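Local coordinates for protein fructosyl amine: oxygen oxidoreductase (Aspergillus fumigatus, PDB 3DJE) that acts as an FAD-dependent fructosamine oxidase (amadoriase), oxidatively deglycating fructosyl amino acids with molecular oxygen as the electron acceptor, at residues G95-C101 with P144-F150; R232-T237 with H281-M287; L238-K244 with R327-R333; R403-D407 with R417-F421. All coordinates share one frame; numbering follows the deposited sequence.

How the contacts relate
Contact 1 comes first along the chain and pairs 96-100 with 147-151, about 24 Å, centre to centre, from contacts 2 and 3. All four contacts reach the same large, branched mixed sheet. Contacts 2 and 3 share strand 232-242: its first half meets 281-287, its second half 327-333, and their segments alternate in sequence. Contact 4 closes the series, its centre about 8 Å from that of contact 2, which it touches through D420-T285 and M419-G283. Contact 2 supplies W236, one wall of the sugar pocket. Contact 1 brings the L96 side chain to about 6 Å from the ligand, and contact 3 starts beside FAD at L238; only their far ends lead away.

Contact 1: G95-C101 with P144-F150; sequences GLLMSAC and PGWKGYF
W146 turns its indole against the side chains that L97, S99 and C101 send from strand 96-100 and the residue after it, and three bumps of different chemistry meet it. L97 reaches the rim of the six-membered ring, with CD2 4.2 Å from W146 CZ3, near the ring plane. S99 approaches obliquely, its OG only 3.2 Å from W146 CE3. At the pyrrole end C101 SG stands 3.8 Å from W146 CD1, an oblique sulfur-aromatic contact. Opposite S99, G148 has no side chain, and the backbones close in until S99 CA and G148 CA are 3.8 Å apart. At the far end F150 holds CG anti to its nitrogen (chi1 -178°), which swings the ring across the backbone of G95 and L96 and puts CD1 3.5 Å from L96 O. On the other face M98, a selenomethionine, and K147 lead away toward helix 103-113. This is an antiparallel strand pair: M98-Y149 and A100-K147 are hydrogen-bonded, L97-F150 and S99-G148 non-hydrogen-bonded. M98 N to Y149 O is practically straight at 177°. Waters join L96 O to Y149 O and C101 O to G145 O. L97 and S99 instead bond V256 and I260, where 96-100 runs parallel to 256-259 in the large mixed sheet. The chemistry is therefore divided: four amide bonds and two waters join the backbones, whereas the side-chain fit is mainly dispersive, since W146 NE1 and S99 OG spend their hydrogen bonds on E319 and the F258 carbonyl.

Contact 2: R232-T237 with H281-M287; sequences RPTAWT and HPGYTNM. With FSA (1-S-(carboxymethyl)-1-thio-beta-D-fructopyranose), chain D.
R232 crosses T285 at about a right angle, its CD 3.8 Å from T285 CG2. The bend at chi3 (68°) turns the guanidinium back, so that NE bonds to T234 OG1 at 2.9 Å; NH2 reaches P282 O through a water, and the group also pairs with D339 and the carbonyls of W405 and D407. After P233, T234 sets its methyl CG2 3.7 Å from G283 CA, while its hydroxyl donates back to R232 O. A235 makes the one true bridge: its N bonds Y284 O at 2.7 Å, and Y284 N returns the bond to A235 O at 171°. W236 follows, and its indole is held from three directions. NE1 donates to H281 O at 2.9 Å, the oxygen lying in the ring plane but the donor standing above the carbonyl plane. G283 CA presses on one face near the rim, and FSA C5 sits over the centre of the opposite face, 3.6 Å from W236 CE2. The H281 ring is nearly parallel to the indole (14°) but slid aside with little overlap. It is locked at both nitrogens: NE2 donates to T237 OG1 at 3.0 Å and ND1 accepts from G283 N, so its rotation is fixed. T237 OG1 is also bonded to D279. An aromatic platform beneath a sugar, here probably steadied by a second shell of H281, G283 and T237, is a familiar feature of carbohydrate pockets; it forms one wall of the substrate-analogue site, where W236 also touches FAD.

Contact 3: L238-K244 with R327-R333; sequences LVHIALK and RPFSFAR
H240 O is approached by several groups of the 327-333 segment. S330 N donates to it at 2.8 Å, F329 CA adds a C-H...O contact, and S330 OG lies 3.3 Å from H240 O, at most a weak contact, with E274 nearby. H240 N meanwhile bonds F331 O, also at 2.8 Å, and further along L238 and R333 exchange a reciprocal pair of backbone bonds. The rings add a second layer. H240 and F331 run side by side in the same direction, yet their planes stand 61° apart, so the edge of F331 meets the face of H240 in a T-shaped stack with CD2 over the ring centre. H240 ND1 is bonded to E274. On the opposite side of the sheet V239 puts CG1 over the face of F329, 3.9 Å from the ring centroid in a CH-pi contact, while I241 CG1 reaches that ring at its edge. L238 has CG wedged between its nitrogen and carbonyl carbon (chi1 71°), which places CD1 3.9 Å from F331 CE2 and CD2 against R333 CG, the two side chains crossing at a slant. Where the segments diverge, one water joins A242 N to P328 O and another joins A242 O to R327 NH1. K244 NZ lies over one face of the R327 guanidinium, 3.4 Å from NH2, a proximity of like charges that the salt bridge from R327 to E247 probably eases. The antiparallel pairing of 232-242 with 331-339 thus changes character along its length: direct backbone bonds at the L238 end, about 4 Å from FAD, then ring packing, then water and charge at the K244 end.

Contact 4: R403-D407 with R417-F421; sequences RNWRD and RVMDF
R406 sets CG anti to its carbonyl carbon (chi1 -64°) and the chain then bends at chi2 (-67°), which brings the guanidinium alongside V418, M419 and D420. NH1 lies 3.0 Å from V418 O in a weak, bent bond and donates to M419 O at 3.1 Å, the donor well above that carbonyl plane. NH1 also bonds T285 OG1. NH2 forms a long salt bridge to D420 OD1 at 3.3 Å; the oxygen lies in the guanidinium plane although the carboxylate is turned 71° from it. The same OD1 is bonded to T285 OG1 and M287 N, so this carboxylate oxygen has three partners, two of them on strand 274-289, which probably helps stabilise its charge. V418 packs its methyls on the turn, with CG2 3.3 Å from D407 O and CG1 3.6 Å from R406 NH1. Beside them a water joins R406 O to V418 N. The turn is itself shaped by N404, whose OD1 accepts from R406 N at 2.9 Å, and closed by D407 N on N404 O at 3.2 Å. R232 of strand 232-242 also holds this turn. The arrangement is thus a type I beta turn with an Asx turn inside it, docked mainly by R406, with a bridging water, against V418 and the short strand 419-420, which runs parallel to 274-289 at the margin of the large sheet.

Contact 1: G95-C101 with P144-F150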
# COMPACT_ATOMS: atom_id res chain seq x y z
N GLY A 95 -1.97 -7.53 -17.77
CA GLY A 95 -2.64 -8.70 -17.25
C GLY A 95 -2.02 -9.20 -15.94
O GLY A 95 -0.95 -8.74 -15.51
N LEU A 96 -2.71 -10.15 -15.33
CA LEU A 96 -2.41 -10.58 -13.97
C LEU A 96 -2.85 -12.02 -13.75
O LEU A 96 -4.00 -12.36 -14.03
CB LEU A 96 -3.15 -9.69 -12.98
CG LEU A 96 -3.27 -10.12 -11.51
CD1 LEU A 96 -1.90 -10.14 -10.85
CD2 LEU A 96 -4.21 -9.20 -10.75
N LEU A 97 -1.94 -12.83 -13.24
CA LEU A 97 -2.27 -14.19 -12.81
C LEU A 97 -2.51 -14.13 -11.31
O LEU A 97 -1.65 -13.64 -10.57
CB LEU A 97 -1.10 -15.15 -13.11
CG LEU A 97 -1.28 -16.51 -12.42
CD1 LEU A 97 -2.34 -17.33 -13.18
CD2 LEU A 97 0.02 -17.27 -12.29
N MSE A 98 -3.66 -14.63 -10.87
CA MSE A 98 -3.96 -14.80 -9.44
C MSE A 98 -4.14 -16.29 -9.15
O MSE A 98 -4.97 -16.94 -9.78
CB MSE A 98 -5.24 -14.04 -9.08
CG MSE A 98 -5.09 -12.53 -9.12
SE MSE A 98 -3.92 -11.96 -7.71
CE MSE A 98 -5.04 -12.43 -6.17
N SER A 99 -3.37 -16.82 -8.21
CA SER A 99 -3.33 -18.28 -8.00
C SER A 99 -3.15 -18.63 -6.53
O SER A 99 -2.87 -17.75 -5.71
CB SER A 99 -2.20 -18.90 -8.82
OG SER A 99 -0.95 -18.36 -8.44
N ALA A 100 -3.35 -19.91 -6.20
CA ALA A 100 -3.14 -20.42 -4.85
C ALA A 100 -2.82 -21.91 -4.95
O ALA A 100 -2.73 -22.45 -6.06
CB ALA A 100 -4.38 -20.19 -3.98
N CYS A 101 -2.62 -22.56 -3.81
CA CYS A 101 -2.20 -23.97 -3.79
C CYS A 101 -3.08 -24.86 -2.90
O CYS A 101 -3.54 -25.93 -3.32
CB CYS A 101 -0.76 -24.07 -3.33
SG CYS A 101 0.41 -23.29 -4.42
N PRO A 144 4.46 -26.06 -8.69
CA PRO A 144 3.87 -27.26 -8.09
C PRO A 144 2.59 -26.97 -7.31
O PRO A 144 2.59 -26.19 -6.35
CB PRO A 144 4.98 -27.77 -7.15
CG PRO A 144 5.83 -26.58 -6.87
CD PRO A 144 5.75 -25.69 -8.09
N GLY A 145 1.50 -27.59 -7.75
CA GLY A 145 0.20 -27.42 -7.12
C GLY A 145 -0.48 -26.08 -7.38
O GLY A 145 -1.56 -25.84 -6.84
N TRP A 146 0.14 -25.20 -8.17
CA TRP A 146 -0.49 -23.89 -8.46
C TRP A 146 -1.76 -24.09 -9.28
O TRP A 146 -1.77 -24.85 -10.25
CB TRP A 146 0.45 -22.98 -9.25
CG TRP A 146 1.60 -22.40 -8.50
CD1 TRP A 146 2.42 -23.04 -7.60
CD2 TRP A 146 2.11 -21.07 -8.63
NE1 TRP A 146 3.40 -22.17 -7.16
CE2 TRP A 146 3.23 -20.96 -7.77
CE3 TRP A 146 1.71 -19.95 -9.38
CZ2 TRP A 146 3.96 -19.76 -7.65
CZ3 TRP A 146 2.44 -18.77 -9.26
CH2 TRP A 146 3.54 -18.68 -8.40
N LYS A 147 -2.82 -23.40 -8.88
CA LYS A 147 -4.05 -23.34 -9.64
C LYS A 147 -4.51 -21.91 -9.60
O LYS A 147 -4.46 -21.27 -8.54
CB LYS A 147 -5.12 -24.22 -9.01
CG LYS A 147 -6.38 -24.34 -9.85
CD LYS A 147 -7.46 -25.15 -9.16
CE LYS A 147 -8.76 -25.10 -9.96
NZ LYS A 147 -9.45 -23.79 -9.82
N GLY A 148 -4.99 -21.38 -10.71
CA GLY A 148 -5.39 -19.99 -10.68
C GLY A 148 -6.15 -19.49 -11.88
O GLY A 148 -6.59 -20.29 -12.72
N TYR A 149 -6.27 -18.17 -11.94
CA TYR A 149 -7.04 -17.49 -12.97
C TYR A 149 -6.23 -16.37 -13.59
O TYR A 149 -5.68 -15.53 -12.87
CB TYR A 149 -8.33 -16.91 -12.38
CG TYR A 149 -9.22 -17.97 -11.80
CD1 TYR A 149 -10.01 -18.77 -12.63
CD2 TYR A 149 -9.25 -18.20 -10.42
CE1 TYR A 149 -10.82 -19.77 -12.09
CE2 TYR A 149 -10.06 -19.20 -9.88
CZ TYR A 149 -10.84 -19.97 -10.72
OH TYR A 149 -11.64 -20.95 -10.16
N PHE A 150 -6.17 -16.37 -14.92
CA PHE A 150 -5.42 -15.35 -15.64
C PHE A 150 -6.34 -14.30 -16.25
O PHE A 150 -7.25 -14.64 -17.02
CB PHE A 150 -4.54 -15.98 -16.73
CG PHE A 150 -3.70 -15.00 -17.50
CD1 PHE A 150 -2.79 -14.16 -16.83
CD2 PHE A 150 -3.80 -14.90 -18.89
CE1 PHE A 150 -2.00 -13.25 -17.55
CE2 PHE A 150 -3.00 -13.99 -19.62
CZ PHE A 150 -2.11 -13.16 -18.95
O HOH W 1 -6.34 -12.79 -12.25
O HOH W 2 -3.28 -27.41 -5.68

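Contact 2: R232-T237 with H281-M287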
# COMPACT_ATOMS: atom_id res chain seq x y z
N ARG A 232 -3.44 -1.60 13.10
CA ARG A 232 -2.30 -2.46 13.40
C ARG A 232 -1.21 -2.20 12.37
O ARG A 232 -1.27 -2.73 11.24
CB ARG A 232 -2.69 -3.96 13.36
CG ARG A 232 -1.52 -4.87 13.76
CD ARG A 232 -1.84 -6.36 13.50
NE ARG A 232 -1.93 -6.65 12.06
CZ ARG A 232 -2.35 -7.80 11.55
NH1 ARG A 232 -2.75 -8.78 12.37
NH2 ARG A 232 -2.41 -7.98 10.23
N PRO A 233 -0.19 -1.39 12.73
CA PRO A 233 0.96 -1.25 11.84
C PRO A 233 1.60 -2.61 11.56
O PRO A 233 1.91 -3.35 12.50
CB PRO A 233 1.90 -0.33 12.62
CG PRO A 233 0.99 0.47 13.48
CD PRO A 233 -0.06 -0.54 13.92
N THR A 234 1.77 -2.93 10.28
CA THR A 234 2.24 -4.25 9.85
C THR A 234 3.13 -4.07 8.62
O THR A 234 2.91 -3.16 7.81
CB THR A 234 1.06 -5.19 9.55
OG1 THR A 234 0.10 -5.08 10.61
CG2 THR A 234 1.53 -6.64 9.47
N ALA A 235 4.12 -4.94 8.49
CA ALA A 235 5.12 -4.78 7.44
C ALA A 235 5.25 -6.00 6.55
O ALA A 235 5.11 -7.15 7.01
CB ALA A 235 6.45 -4.43 8.05
N TRP A 236 5.59 -5.73 5.29
CA TRP A 236 5.88 -6.75 4.29
C TRP A 236 7.29 -6.52 3.74
O TRP A 236 7.95 -5.52 4.07
CB TRP A 236 4.78 -6.82 3.21
CG TRP A 236 3.57 -7.47 3.80
CD1 TRP A 236 3.27 -8.81 3.80
CD2 TRP A 236 2.53 -6.83 4.57
NE1 TRP A 236 2.11 -9.04 4.51
CE2 TRP A 236 1.64 -7.84 4.99
CE3 TRP A 236 2.27 -5.49 4.93
CZ2 TRP A 236 0.50 -7.57 5.76
CZ3 TRP A 236 1.12 -5.21 5.69
CH2 TRP A 236 0.25 -6.26 6.10
N THR A 237 7.74 -7.47 2.93
CA THR A 237 9.11 -7.59 2.52
C THR A 237 9.19 -7.60 1.00
O THR A 237 8.34 -8.17 0.32
CB THR A 237 9.72 -8.90 3.12
OG1 THR A 237 8.74 -9.94 3.10
CG2 THR A 237 10.13 -8.66 4.56
N HIS A 281 3.01 -13.44 2.91
CA HIS A 281 2.85 -13.89 4.30
C HIS A 281 1.90 -12.92 5.00
O HIS A 281 1.59 -11.86 4.44
CB HIS A 281 4.20 -13.97 5.01
CG HIS A 281 5.00 -12.70 4.97
ND1 HIS A 281 4.68 -11.60 5.74
CD2 HIS A 281 6.09 -12.36 4.26
CE1 HIS A 281 5.55 -10.63 5.50
NE2 HIS A 281 6.43 -11.07 4.62
N PRO A 282 1.37 -13.30 6.18
CA PRO A 282 0.44 -12.44 6.90
C PRO A 282 1.01 -11.16 7.56
O PRO A 282 0.24 -10.41 8.16
CB PRO A 282 -0.17 -13.37 7.96
CG PRO A 282 0.17 -14.77 7.48
CD PRO A 282 1.50 -14.62 6.85
N GLY A 283 2.31 -10.91 7.42
CA GLY A 283 2.91 -9.66 7.86
C GLY A 283 3.74 -9.76 9.13
O GLY A 283 3.60 -10.73 9.89
N TYR A 284 4.63 -8.78 9.32
CA TYR A 284 5.39 -8.60 10.57
C TYR A 284 4.84 -7.40 11.34
O TYR A 284 4.67 -6.32 10.78
CB TYR A 284 6.85 -8.29 10.27
CG TYR A 284 7.66 -9.42 9.71
CD1 TYR A 284 8.33 -10.30 10.55
CD2 TYR A 284 7.78 -9.60 8.33
CE1 TYR A 284 9.08 -11.34 10.04
CE2 TYR A 284 8.54 -10.63 7.80
CZ TYR A 284 9.18 -11.51 8.66
OH TYR A 284 9.93 -12.54 8.15
N THR A 285 4.58 -7.60 12.63
CA THR A 285 4.35 -6.48 13.53
C THR A 285 5.66 -6.14 14.25
O THR A 285 6.65 -6.86 14.12
CB THR A 285 3.28 -6.80 14.57
OG1 THR A 285 3.67 -7.99 15.28
CG2 THR A 285 1.91 -7.01 13.91
N ASN A 286 5.67 -5.04 14.99
CA ASN A 286 6.80 -4.73 15.86
C ASN A 286 6.26 -4.28 17.20
O ASN A 286 6.29 -3.10 17.54
CB ASN A 286 7.71 -3.67 15.23
CG ASN A 286 9.02 -3.48 16.00
OD1 ASN A 286 9.67 -4.46 16.38
ND2 ASN A 286 9.41 -2.23 16.20
N MSE A 287 5.75 -5.26 17.95
CA MSE A 287 5.05 -5.06 19.22
C MSE A 287 6.02 -4.68 20.33
O MSE A 287 6.90 -5.46 20.70
CB MSE A 287 4.27 -6.32 19.62
CG MSE A 287 3.15 -6.70 18.66
SE MSE A 287 1.78 -5.31 18.50
CE MSE A 287 0.52 -6.20 17.32
OAB FSA D . -3.88 -4.94 -3.58
CAL FSA D . -3.28 -5.74 -4.34
OAA FSA D . -3.78 -6.13 -5.42
CAH FSA D . -1.93 -6.30 -3.96
SAK FSA D . -1.42 -5.82 -2.34
C1 FSA D . 0.08 -6.76 -2.34
C2 FSA D . 0.56 -7.02 -0.90
O2 FSA D . 1.96 -7.35 -0.92
C3 FSA D . -0.22 -8.18 -0.26
O3 FSA D . 0.06 -9.40 -0.95
C4 FSA D . 0.07 -8.30 1.24
O4 FSA D . -0.83 -9.26 1.82
C5 FSA D . -0.11 -6.96 1.97
O5 FSA D . -1.49 -6.59 2.03
C6 FSA D . 0.70 -5.89 1.26
O6 FSA D . 0.32 -5.83 -0.13
O HOH W 3 -2.50 -10.17 8.28

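Contact 3: L238-K244 with R327-R333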
# COMPACT_ATOMS: atom_id res chain seq x y z
N LEU A 238 10.22 -6.95 0.46
CA LEU A 238 10.43 -6.90 -0.98
C LEU A 238 11.92 -6.91 -1.31
O LEU A 238 12.75 -6.41 -0.52
CB LEU A 238 9.75 -5.66 -1.60
CG LEU A 238 10.36 -4.27 -1.32
CD1 LEU A 238 11.43 -3.86 -2.32
CD2 LEU A 238 9.26 -3.20 -1.24
N VAL A 239 12.25 -7.47 -2.47
CA VAL A 239 13.62 -7.46 -2.99
C VAL A 239 13.58 -7.12 -4.48
O VAL A 239 12.54 -7.25 -5.12
CB VAL A 239 14.36 -8.83 -2.80
CG1 VAL A 239 14.31 -9.27 -1.35
CG2 VAL A 239 13.80 -9.91 -3.74
N HIS A 240 14.72 -6.68 -5.01
CA HIS A 240 14.94 -6.58 -6.46
C HIS A 240 16.08 -7.52 -6.87
O HIS A 240 17.05 -7.69 -6.13
CB HIS A 240 15.39 -5.17 -6.84
CG HIS A 240 14.36 -4.10 -6.61
ND1 HIS A 240 14.52 -2.81 -7.08
CD2 HIS A 240 13.16 -4.12 -5.98
CE1 HIS A 240 13.48 -2.08 -6.73
NE2 HIS A 240 12.63 -2.85 -6.07
N ILE A 241 15.95 -8.09 -8.06
CA ILE A 241 17.05 -8.77 -8.76
C ILE A 241 17.34 -8.03 -10.07
O ILE A 241 16.43 -7.82 -10.87
CB ILE A 241 16.72 -10.26 -9.01
CG1 ILE A 241 16.74 -11.00 -7.68
CG2 ILE A 241 17.70 -10.91 -10.03
CD1 ILE A 241 16.23 -12.43 -7.75
N ALA A 242 18.60 -7.63 -10.28
CA ALA A 242 18.99 -6.92 -11.51
C ALA A 242 19.35 -7.88 -12.63
O ALA A 242 20.30 -8.67 -12.50
CB ALA A 242 20.16 -5.97 -11.24
N LEU A 243 18.60 -7.81 -13.71
CA LEU A 243 18.90 -8.61 -14.90
C LEU A 243 20.05 -7.96 -15.67
O LEU A 243 20.16 -6.73 -15.71
CB LEU A 243 17.67 -8.73 -15.79
CG LEU A 243 16.43 -9.43 -15.25
CD1 LEU A 243 15.29 -9.31 -16.23
CD2 LEU A 243 16.72 -10.89 -14.94
N LYS A 244 20.90 -8.79 -16.27
CA LYS A 244 21.96 -8.31 -17.16
C LYS A 244 21.33 -7.67 -18.39
O LYS A 244 20.26 -8.10 -18.83
CB LYS A 244 22.87 -9.47 -17.57
CG LYS A 244 23.57 -10.15 -16.40
CD LYS A 244 24.57 -11.20 -16.89
CE LYS A 244 24.74 -12.33 -15.87
NZ LYS A 244 23.50 -13.15 -15.72
N ARG A 327 20.44 -15.76 -7.68
CA ARG A 327 20.98 -14.44 -7.96
C ARG A 327 21.03 -13.56 -6.71
O ARG A 327 20.10 -13.57 -5.89
CB ARG A 327 20.14 -13.73 -9.03
CG ARG A 327 20.07 -14.43 -10.37
CD ARG A 327 21.33 -14.25 -11.19
NE ARG A 327 21.12 -14.79 -12.54
CZ ARG A 327 20.74 -14.07 -13.60
NH1 ARG A 327 20.54 -12.76 -13.50
NH2 ARG A 327 20.57 -14.67 -14.77
N PRO A 328 22.13 -12.79 -6.54
CA PRO A 328 22.15 -11.86 -5.42
C PRO A 328 21.08 -10.79 -5.60
O PRO A 328 20.76 -10.42 -6.73
CB PRO A 328 23.54 -11.21 -5.54
CG PRO A 328 23.92 -11.38 -6.96
CD PRO A 328 23.37 -12.73 -7.34
N PHE A 329 20.52 -10.34 -4.48
CA PHE A 329 19.57 -9.21 -4.51
C PHE A 329 20.31 -7.90 -4.72
O PHE A 329 21.40 -7.69 -4.16
CB PHE A 329 18.78 -9.13 -3.20
CG PHE A 329 18.01 -10.38 -2.86
CD1 PHE A 329 17.48 -11.19 -3.86
CD2 PHE A 329 17.77 -10.71 -1.53
CE1 PHE A 329 16.75 -12.34 -3.54
CE2 PHE A 329 17.04 -11.84 -1.19
CZ PHE A 329 16.52 -12.66 -2.19
N SER A 330 19.73 -7.00 -5.51
CA SER A 330 20.33 -5.68 -5.74
C SER A 330 19.76 -4.62 -4.79
O SER A 330 20.33 -3.54 -4.64
CB SER A 330 20.10 -5.23 -7.18
OG SER A 330 18.71 -5.19 -7.44
N PHE A 331 18.62 -4.94 -4.17
CA PHE A 331 17.93 -4.05 -3.25
C PHE A 331 16.97 -4.88 -2.41
O PHE A 331 16.43 -5.88 -2.89
CB PHE A 331 17.16 -2.95 -4.02
CG PHE A 331 16.39 -2.00 -3.13
CD1 PHE A 331 17.07 -1.07 -2.34
CD2 PHE A 331 15.00 -2.03 -3.09
CE1 PHE A 331 16.37 -0.18 -1.50
CE2 PHE A 331 14.29 -1.16 -2.26
CZ PHE A 331 14.97 -0.23 -1.46
N ALA A 332 16.77 -4.47 -1.16
CA ALA A 332 15.80 -5.10 -0.26
C ALA A 332 15.32 -4.13 0.79
O ALA A 332 16.10 -3.32 1.31
CB ALA A 332 16.42 -6.33 0.42
N ARG A 333 14.03 -4.20 1.13
CA ARG A 333 13.52 -3.41 2.24
C ARG A 333 12.25 -3.97 2.84
O ARG A 333 11.54 -4.76 2.21
CB ARG A 333 13.28 -1.95 1.84
CG ARG A 333 11.97 -1.67 1.10
CD ARG A 333 11.81 -0.18 1.09
NE ARG A 333 10.67 0.36 0.33
CZ ARG A 333 9.62 0.95 0.90
NH1 ARG A 333 8.67 1.48 0.14
NH2 ARG A 333 9.52 1.02 2.23
O HOH W 4 20.84 -8.58 -8.73
O HOH W 5 21.35 -10.65 -11.21

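Contact 4: R403-D407 with R417-F421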
# COMPACT_ATOMS: atom_id res chain seq x y z
N ARG A 403 -9.66 -6.83 20.26
CA ARG A 403 -8.90 -7.07 19.04
C ARG A 403 -7.83 -8.15 19.14
O ARG A 403 -6.99 -8.15 20.04
CB ARG A 403 -8.30 -5.78 18.48
CG ARG A 403 -7.61 -6.03 17.16
CD ARG A 403 -7.55 -4.82 16.28
NE ARG A 403 -7.00 -5.21 14.99
CZ ARG A 403 -6.64 -4.35 14.04
NH1 ARG A 403 -6.79 -3.04 14.25
NH2 ARG A 403 -6.15 -4.80 12.89
N ASN A 404 -7.88 -9.07 18.17
CA ASN A 404 -6.84 -10.07 18.01
C ASN A 404 -5.75 -9.55 17.08
O ASN A 404 -5.93 -9.55 15.85
CB ASN A 404 -7.44 -11.36 17.45
CG ASN A 404 -6.40 -12.43 17.17
OD1 ASN A 404 -5.24 -12.33 17.59
ND2 ASN A 404 -6.81 -13.46 16.44
N TRP A 405 -4.63 -9.13 17.67
CA TRP A 405 -3.51 -8.59 16.91
C TRP A 405 -2.83 -9.62 16.02
O TRP A 405 -2.11 -9.26 15.09
CB TRP A 405 -2.45 -7.97 17.84
CG TRP A 405 -2.92 -6.80 18.67
CD1 TRP A 405 -3.00 -6.75 20.03
CD2 TRP A 405 -3.38 -5.52 18.19
NE1 TRP A 405 -3.48 -5.52 20.43
CE2 TRP A 405 -3.72 -4.75 19.33
CE3 TRP A 405 -3.53 -4.95 16.92
CZ2 TRP A 405 -4.20 -3.44 19.23
CZ3 TRP A 405 -4.02 -3.65 16.82
CH2 TRP A 405 -4.35 -2.91 17.97
N ARG A 406 -3.05 -10.90 16.31
CA ARG A 406 -2.44 -11.98 15.55
C ARG A 406 -3.36 -12.54 14.45
O ARG A 406 -3.03 -13.53 13.81
CB ARG A 406 -1.94 -13.10 16.50
CG ARG A 406 -0.81 -12.67 17.48
CD ARG A 406 0.50 -12.35 16.75
NE ARG A 406 1.37 -11.44 17.49
CZ ARG A 406 2.30 -10.67 16.93
NH1 ARG A 406 2.50 -10.70 15.62
NH2 ARG A 406 3.05 -9.88 17.69
N ASP A 407 -4.50 -11.87 14.23
CA ASP A 407 -5.43 -12.21 13.14
C ASP A 407 -4.72 -12.10 11.79
O ASP A 407 -4.16 -11.05 11.44
CB ASP A 407 -6.65 -11.27 13.16
CG ASP A 407 -7.82 -11.75 12.29
OD1 ASP A 407 -7.64 -12.56 11.35
OD2 ASP A 407 -8.96 -11.27 12.54
N ARG A 417 1.20 -17.20 10.00
CA ARG A 417 1.06 -16.50 11.27
C ARG A 417 1.44 -15.05 11.00
O ARG A 417 2.29 -14.78 10.15
CB ARG A 417 2.05 -17.02 12.31
CG ARG A 417 2.01 -18.48 12.62
CD ARG A 417 2.98 -18.76 13.76
NE ARG A 417 2.77 -20.09 14.35
CZ ARG A 417 1.85 -20.37 15.27
NH1 ARG A 417 1.03 -19.43 15.71
NH2 ARG A 417 1.75 -21.61 15.73
N VAL A 418 0.84 -14.14 11.76
CA VAL A 418 1.38 -12.78 11.83
C VAL A 418 2.65 -12.82 12.68
O VAL A 418 2.61 -13.14 13.88
CB VAL A 418 0.35 -11.78 12.41
CG1 VAL A 418 0.91 -10.35 12.44
CG2 VAL A 418 -0.95 -11.81 11.60
N MSE A 419 3.78 -12.50 12.05
CA MSE A 419 5.09 -12.58 12.70
C MSE A 419 5.44 -11.28 13.42
O MSE A 419 4.67 -10.33 13.41
CB MSE A 419 6.15 -12.93 11.66
CG MSE A 419 5.86 -14.25 10.96
SE MSE A 419 6.91 -14.47 9.38
CE MSE A 419 5.99 -13.17 8.25
N ASP A 420 6.60 -11.27 14.08
CA ASP A 420 7.07 -10.06 14.75
C ASP A 420 8.58 -9.89 14.61
O ASP A 420 9.34 -10.85 14.70
CB ASP A 420 6.65 -10.07 16.23
CG ASP A 420 6.76 -8.69 16.88
OD1 ASP A 420 5.72 -8.02 17.05
OD2 ASP A 420 7.89 -8.27 17.19
N PHE A 421 9.00 -8.66 14.36
CA PHE A 421 10.41 -8.37 14.13
C PHE A 421 11.31 -8.67 15.34
O PHE A 421 12.51 -8.88 15.17
CB PHE A 421 10.60 -6.92 13.67
CG PHE A 421 10.24 -6.70 12.22
CD1 PHE A 421 10.93 -7.35 11.20
CD2 PHE A 421 9.21 -5.81 11.87
CE1 PHE A 421 10.61 -7.14 9.84
CE2 PHE A 421 8.87 -5.60 10.51
CZ PHE A 421 9.57 -6.26 9.51
O HOH W 6 -1.07 -15.33 13.59